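Local coordinates for single-strand DNA-binding protein (Agrobacterium tumefaciens, PDB 3BTP) that binds single-stranded DNA regardless of sequence and mediates nuclear uptake of the transferred T-DNA strand during plant transformation, at residues Asn404-Pro409 with Asp479-Asp484; Thr496-Tyr501 with Met506-Asp511. All coordinates share one frame; numbering follows the deposited sequence.

Going from the N terminus, strand 405-407 comes first. The chain then passes through helices 409-415 and 417-427 and strands 453-456 and 460-462 before 480-485 returns to it, so interaction 1 closes a loop of 69 residues within the eight-stranded barrel. The chain next turns back into strand 494-497, which slots between the two strands of interaction 1, and runs straight on into helix 498-503. Interaction 2 spans only four intervening residues, the end of the helix and the bend after it, and folds 506-511 back against the helix. The two contacts follow one another without nesting or crossing, but they meet in space: T496 touches both R405 and D484, and V498 packs on I482.

Interaction 1: Asn404-Pro409 with Asp479-Asp484; sequences NRYMSP and DVLIAD
L481 is the first residue of 479-484 to meet the other segment, and it does so with both methyls. CD1 sits in the plane of the Y406 ring, at its edge, 4.0 Å from Y406 CE1. The second branch, CD2, lies next to the ring's CD1 corner, and L481 CD2 is also 4.0 Å from N404 O. CG lies anti to the carbonyl carbon (chi1 -65°), which sends the branched end towards Y406, both methyls beside the CD1-CE1 edge of its ring. The Y406 hydroxyl is hydrogen-bonded to the backbone oxygen of P347.

Three residues on, D484 faces R405, which leaves its strand on the side opposite to Y406. The salt bridge is long, 3.8 Å from R405 NE to D484 OD2; the oxygen lies well out of the guanidinium plane, with no N-H aimed at it, so the attraction is one of charge alone. T496 OG1 bridges the pair, probably hydrogen-bonded to both R405 NE and D484 OD2; T494 OG1 also bonds to OD2. OD1 is hydrogen-bonded to Y501 OH, and the partners on both oxygens, with R405 nearby, probably favour the charged form.

No backbone hydrogen bond joins the segments, because strand 494-497 runs between them. These are contacts between second-neighbour strands of a closed antiparallel barrel, made almost wholly by side chains that meet across the intervening strand.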
loop_
_atom_site.group_PDB
_atom_site.type_symbol
_atom_site.label_atom_id
_atom_site.label_comp_id
_atom_site.label_asym_id
_atom_site.label_seq_id
_atom_site.Cartn_x
_atom_site.Cartn_y
_atom_site.Cartn_z
ATOM N N ASN A 404 23.405 -1.450 -5.052
ATOM C CA ASN A 404 23.262 -2.566 -6.030
ATOM C C ASN A 404 23.270 -3.960 -5.454
ATOM O O ASN A 404 22.993 -4.911 -6.149
ATOM C CB ASN A 404 24.371 -2.516 -7.085
ATOM C CG ASN A 404 24.230 -1.343 -8.000
ATOM O OD1 ASN A 404 25.233 -0.721 -8.311
ATOM N ND2 ASN A 404 22.987 -0.990 -8.382
ATOM N N ARG A 405 23.632 -4.054 -4.200
ATOM C CA ARG A 405 23.839 -5.310 -3.584
ATOM C C ARG A 405 23.209 -5.383 -2.188
ATOM O O ARG A 405 23.414 -4.499 -1.406
ATOM C CB ARG A 405 25.360 -5.492 -3.417
ATOM C CG ARG A 405 25.695 -6.846 -2.739
ATOM C CD ARG A 405 27.227 -7.125 -2.885
ATOM N NE ARG A 405 27.574 -7.569 -4.245
ATOM C CZ ARG A 405 28.830 -7.877 -4.609
ATOM N NH1 ARG A 405 29.791 -7.776 -3.726
ATOM N NH2 ARG A 405 29.118 -8.293 -5.819
ATOM N N TYR A 406 22.585 -6.501 -1.880
ATOM C CA TYR A 406 22.231 -6.906 -0.496
ATOM C C TYR A 406 23.176 -7.891 0.151
ATOM O O TYR A 406 23.688 -8.826 -0.481
ATOM C CB TYR A 406 20.809 -7.502 -0.404
ATOM C CG TYR A 406 19.697 -6.470 -0.567
ATOM C CD1 TYR A 406 18.967 -6.412 -1.753
ATOM C CD2 TYR A 406 19.315 -5.625 0.519
ATOM C CE1 TYR A 406 17.867 -5.504 -1.910
ATOM C CE2 TYR A 406 18.223 -4.683 0.409
ATOM C CZ TYR A 406 17.536 -4.634 -0.849
ATOM O OH TYR A 406 16.509 -3.759 -1.064
ATOM N N MET A 407 23.376 -7.677 1.444
ATOM C CA MET A 407 24.235 -8.533 2.249
ATOM C C MET A 407 23.692 -8.579 3.673
ATOM O O MET A 407 22.868 -7.760 4.068
ATOM C CB MET A 407 25.711 -8.024 2.212
ATOM C CG MET A 407 25.986 -6.684 2.855
ATOM S SD MET A 407 27.548 -5.862 2.498
ATOM C CE MET A 407 27.160 -5.130 0.899
ATOM N N SER A 408 24.137 -9.547 4.448
ATOM C CA SER A 408 23.897 -9.507 5.900
ATOM C C SER A 408 24.386 -8.224 6.572
ATOM O O SER A 408 25.299 -7.535 6.123
ATOM C CB SER A 408 24.508 -10.752 6.617
ATOM O OG SER A 408 25.910 -10.559 6.700
ATOM N N PRO A 409 23.761 -7.889 7.693
ATOM C CA PRO A 409 24.224 -6.750 8.496
ATOM C C PRO A 409 25.665 -6.857 9.038
ATOM O O PRO A 409 26.389 -5.838 9.018
ATOM C CB PRO A 409 23.181 -6.695 9.659
ATOM C CG PRO A 409 22.007 -7.504 9.128
ATOM C CD PRO A 409 22.541 -8.525 8.234
ATOM N N ASP A 479 15.161 -4.147 -11.490
ATOM C CA ASP A 479 14.311 -4.620 -10.432
ATOM C C ASP A 479 14.732 -6.050 -9.980
ATOM O O ASP A 479 14.236 -6.567 -8.947
ATOM C CB ASP A 479 12.885 -4.605 -10.950
ATOM C CG ASP A 479 12.116 -3.302 -10.604
ATOM O OD1 ASP A 479 12.764 -2.258 -10.275
ATOM O OD2 ASP A 479 10.847 -3.342 -10.623
ATOM N N VAL A 480 15.701 -6.626 -10.728
ATOM C CA VAL A 480 16.125 -8.004 -10.664
ATOM C C VAL A 480 17.490 -8.173 -9.994
ATOM O O VAL A 480 18.420 -7.519 -10.337
ATOM C CB VAL A 480 16.107 -8.603 -12.077
ATOM C CG1 VAL A 480 16.596 -10.057 -12.074
ATOM C CG2 VAL A 480 14.683 -8.514 -12.661
ATOM N N LEU A 481 17.553 -9.034 -8.984
ATOM C CA LEU A 481 18.739 -9.291 -8.162
ATOM C C LEU A 481 19.025 -10.789 -8.219
ATOM O O LEU A 481 18.132 -11.622 -8.139
ATOM C CB LEU A 481 18.490 -8.898 -6.677
ATOM C CG LEU A 481 18.239 -7.400 -6.356
ATOM C CD1 LEU A 481 17.095 -7.244 -5.407
ATOM C CD2 LEU A 481 19.464 -6.828 -5.737
ATOM N N ILE A 482 20.315 -11.086 -8.279
ATOM C CA ILE A 482 20.849 -12.392 -8.571
ATOM C C ILE A 482 21.609 -12.863 -7.349
ATOM O O ILE A 482 22.402 -12.090 -6.759
ATOM C CB ILE A 482 21.763 -12.345 -9.823
ATOM C CG1 ILE A 482 21.096 -11.540 -10.973
ATOM C CG2 ILE A 482 22.138 -13.811 -10.290
ATOM C CD1 ILE A 482 19.853 -12.269 -11.586
ATOM N N ALA A 483 21.348 -14.104 -6.937
ATOM C CA ALA A 483 22.133 -14.711 -5.847
ATOM C C ALA A 483 23.525 -14.986 -6.345
ATOM O O ALA A 483 23.703 -15.864 -7.178
ATOM C CB ALA A 483 21.496 -16.032 -5.311
ATOM N N ASP A 484 24.490 -14.259 -5.803
ATOM C CA ASP A 484 25.861 -14.360 -6.225
ATOM C C ASP A 484 26.545 -15.669 -5.824
ATOM O O ASP A 484 26.127 -16.365 -4.895
ATOM C CB ASP A 484 26.678 -13.151 -5.685
ATOM C CG ASP A 484 26.062 -11.812 -6.079
ATOM O OD1 ASP A 484 25.585 -11.655 -7.232
ATOM O OD2 ASP A 484 26.014 -10.922 -5.225
#

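Interaction 2: Thr496-Tyr501 with Met506-Asp511; sequences TNVVEY and MKLPSD
Y501 carries most of this contact, its ring lying against M506 to P509. At the base, Y501 CB is 3.6 Å from M506 O. CG comes next and meets a methyl of L508, CD1, which sits off-centre in a CH-pi contact, 4.1 Å from the Y501 ring centroid and 29° from the ring normal. Along one edge of the ring two backbone oxygens lie near its plane: Y501 CD2 is 3.4 Å from M506 O, and Y501 CE2 is 3.5 Å from K507 O. The polarised C-H edge of the ring would suit both oxygens.

The helix that bears Y501, 498-503, starts directly from barrel strand 494-497, with N497 as its N-cap. OD1 of N497 accepts from V499 N, nearly straight at 168°, the donor standing well above the amide carbonyl plane. The short helix then gives way to the returning loop, where M506 N donates to Y501 O over 2.7 Å, in the carbonyl plane but bent at the hydrogen (144°). V498, next after the N-cap residue, touches the same L508 methyl, with V498 CG1 4.0 Å from L508 CD1.

Further out, CE2 reaches the ring of P509, the N-cap residue of helix 510-515. P509 CD is 4.0 Å from the Y501 hydroxyl oxygen, which forms a hydrogen bond to OD1 of D484 on barrel strand 480-485.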
loop_
_atom_site.group_PDB
_atom_site.type_symbol
_atom_site.label_atom_id
_atom_site.label_comp_id
_atom_site.label_asym_id
_atom_site.label_seq_id
_atom_site.Cartn_x
_atom_site.Cartn_y
_atom_site.Cartn_z
ATOM N N THR A 496 22.978 -9.335 -6.027
ATOM C CA THR A 496 23.524 -8.202 -6.732
ATOM C C THR A 496 22.607 -7.962 -7.929
ATOM O O THR A 496 22.128 -8.918 -8.514
ATOM C CB THR A 496 25.012 -8.419 -7.140
ATOM O OG1 THR A 496 25.800 -8.482 -5.966
ATOM C CG2 THR A 496 25.586 -7.217 -7.933
ATOM N N ASN A 497 22.346 -6.688 -8.237
ATOM C CA ASN A 497 21.454 -6.225 -9.369
ATOM C C ASN A 497 21.959 -6.817 -10.706
ATOM O O ASN A 497 23.171 -6.871 -10.919
ATOM C CB ASN A 497 21.653 -4.703 -9.339
ATOM C CG ASN A 497 20.815 -3.880 -10.309
ATOM O OD1 ASN A 497 20.099 -4.348 -11.227
ATOM N ND2 ASN A 497 20.949 -2.556 -10.116
ATOM N N VAL A 498 21.055 -7.241 -11.610
ATOM C CA VAL A 498 21.480 -7.677 -12.953
ATOM C C VAL A 498 22.330 -6.641 -13.718
ATOM O O VAL A 498 23.254 -7.044 -14.431
ATOM C CB VAL A 498 20.340 -8.271 -13.892
ATOM C CG1 VAL A 498 20.159 -9.757 -13.691
ATOM C CG2 VAL A 498 19.063 -7.583 -13.773
ATOM N N VAL A 499 22.079 -5.344 -13.529
ATOM C CA VAL A 499 22.799 -4.250 -14.214
ATOM C C VAL A 499 24.280 -4.245 -13.921
ATOM O O VAL A 499 25.127 -3.905 -14.799
ATOM C CB VAL A 499 22.202 -2.825 -13.877
ATOM C CG1 VAL A 499 23.045 -1.718 -14.476
ATOM C CG2 VAL A 499 20.746 -2.689 -14.423
ATOM N N GLU A 500 24.616 -4.628 -12.694
ATOM C CA GLU A 500 26.001 -4.845 -12.384
ATOM C C GLU A 500 26.573 -6.054 -13.118
ATOM O O GLU A 500 27.748 -6.059 -13.432
ATOM C CB GLU A 500 26.229 -4.966 -10.865
ATOM C CG GLU A 500 26.208 -3.654 -10.172
ATOM C CD GLU A 500 27.424 -2.821 -10.587
ATOM O OE1 GLU A 500 28.552 -3.176 -10.119
ATOM O OE2 GLU A 500 27.251 -1.861 -11.404
ATOM N N TYR A 501 25.761 -7.091 -13.367
ATOM C CA TYR A 501 26.276 -8.269 -14.091
ATOM C C TYR A 501 26.686 -7.878 -15.543
ATOM O O TYR A 501 27.735 -8.284 -16.031
ATOM C CB TYR A 501 25.286 -9.438 -14.097
ATOM C CG TYR A 501 25.403 -10.348 -12.893
ATOM C CD1 TYR A 501 24.925 -9.955 -11.651
ATOM C CD2 TYR A 501 26.028 -11.590 -13.001
ATOM C CE1 TYR A 501 25.028 -10.775 -10.552
ATOM C CE2 TYR A 501 26.181 -12.463 -11.873
ATOM C CZ TYR A 501 25.657 -12.039 -10.661
ATOM O OH TYR A 501 25.735 -12.876 -9.585
ATOM N N MET A 506 29.786 -9.999 -16.276
ATOM C CA MET A 506 29.766 -11.248 -15.539
ATOM C C MET A 506 28.583 -12.059 -15.996
ATOM O O MET A 506 27.443 -11.578 -16.055
ATOM C CB MET A 506 29.748 -10.991 -14.022
ATOM C CG MET A 506 31.062 -10.374 -13.488
ATOM S SD MET A 506 32.521 -11.375 -13.876
ATOM C CE MET A 506 33.525 -10.343 -14.943
ATOM N N LYS A 507 28.867 -13.292 -16.365
ATOM C CA LYS A 507 27.828 -14.271 -16.661
ATOM C C LYS A 507 26.952 -14.590 -15.381
ATOM O O LYS A 507 27.482 -14.744 -14.257
ATOM C CB LYS A 507 28.550 -15.533 -17.144
ATOM C CG LYS A 507 27.736 -16.487 -18.025
ATOM C CD LYS A 507 27.969 -18.017 -17.616
ATOM C CE LYS A 507 27.527 -18.329 -16.129
ATOM N NZ LYS A 507 27.067 -19.751 -15.869
ATOM N N LEU A 508 25.631 -14.669 -15.567
ATOM C CA LEU A 508 24.702 -15.135 -14.556
ATOM C C LEU A 508 24.965 -16.582 -14.213
ATOM O O LEU A 508 25.266 -17.346 -15.122
ATOM C CB LEU A 508 23.294 -15.059 -15.111
ATOM C CG LEU A 508 22.257 -13.983 -14.791
ATOM C CD1 LEU A 508 22.798 -12.619 -14.525
ATOM C CD2 LEU A 508 21.408 -13.958 -15.967
ATOM N N PRO A 509 24.821 -16.981 -12.906
ATOM C CA PRO A 509 24.832 -18.405 -12.603
ATOM C C PRO A 509 23.658 -19.065 -13.346
ATOM O O PRO A 509 22.649 -18.400 -13.642
ATOM C CB PRO A 509 24.620 -18.476 -11.081
ATOM C CG PRO A 509 24.846 -17.042 -10.553
ATOM C CD PRO A 509 24.597 -16.137 -11.700
ATOM N N SER A 510 23.804 -20.347 -13.659
ATOM C CA SER A 510 22.833 -21.080 -14.477
ATOM C C SER A 510 21.436 -21.223 -13.821
ATOM O O SER A 510 20.407 -21.071 -14.502
ATOM C CB SER A 510 23.423 -22.414 -14.989
ATOM O OG SER A 510 24.119 -23.122 -13.966
ATOM N N ASP A 511 21.393 -21.411 -12.505
ATOM C CA ASP A 511 20.087 -21.389 -11.777
ATOM C C ASP A 511 19.322 -20.068 -12.007
ATOM O O ASP A 511 18.160 -20.074 -12.423
ATOM C CB ASP A 511 20.223 -21.781 -10.280
ATOM C CG ASP A 511 21.097 -20.840 -9.456
ATOM O OD1 ASP A 511 21.431 -19.742 -9.913
ATOM O OD2 ASP A 511 21.440 -21.184 -8.295
#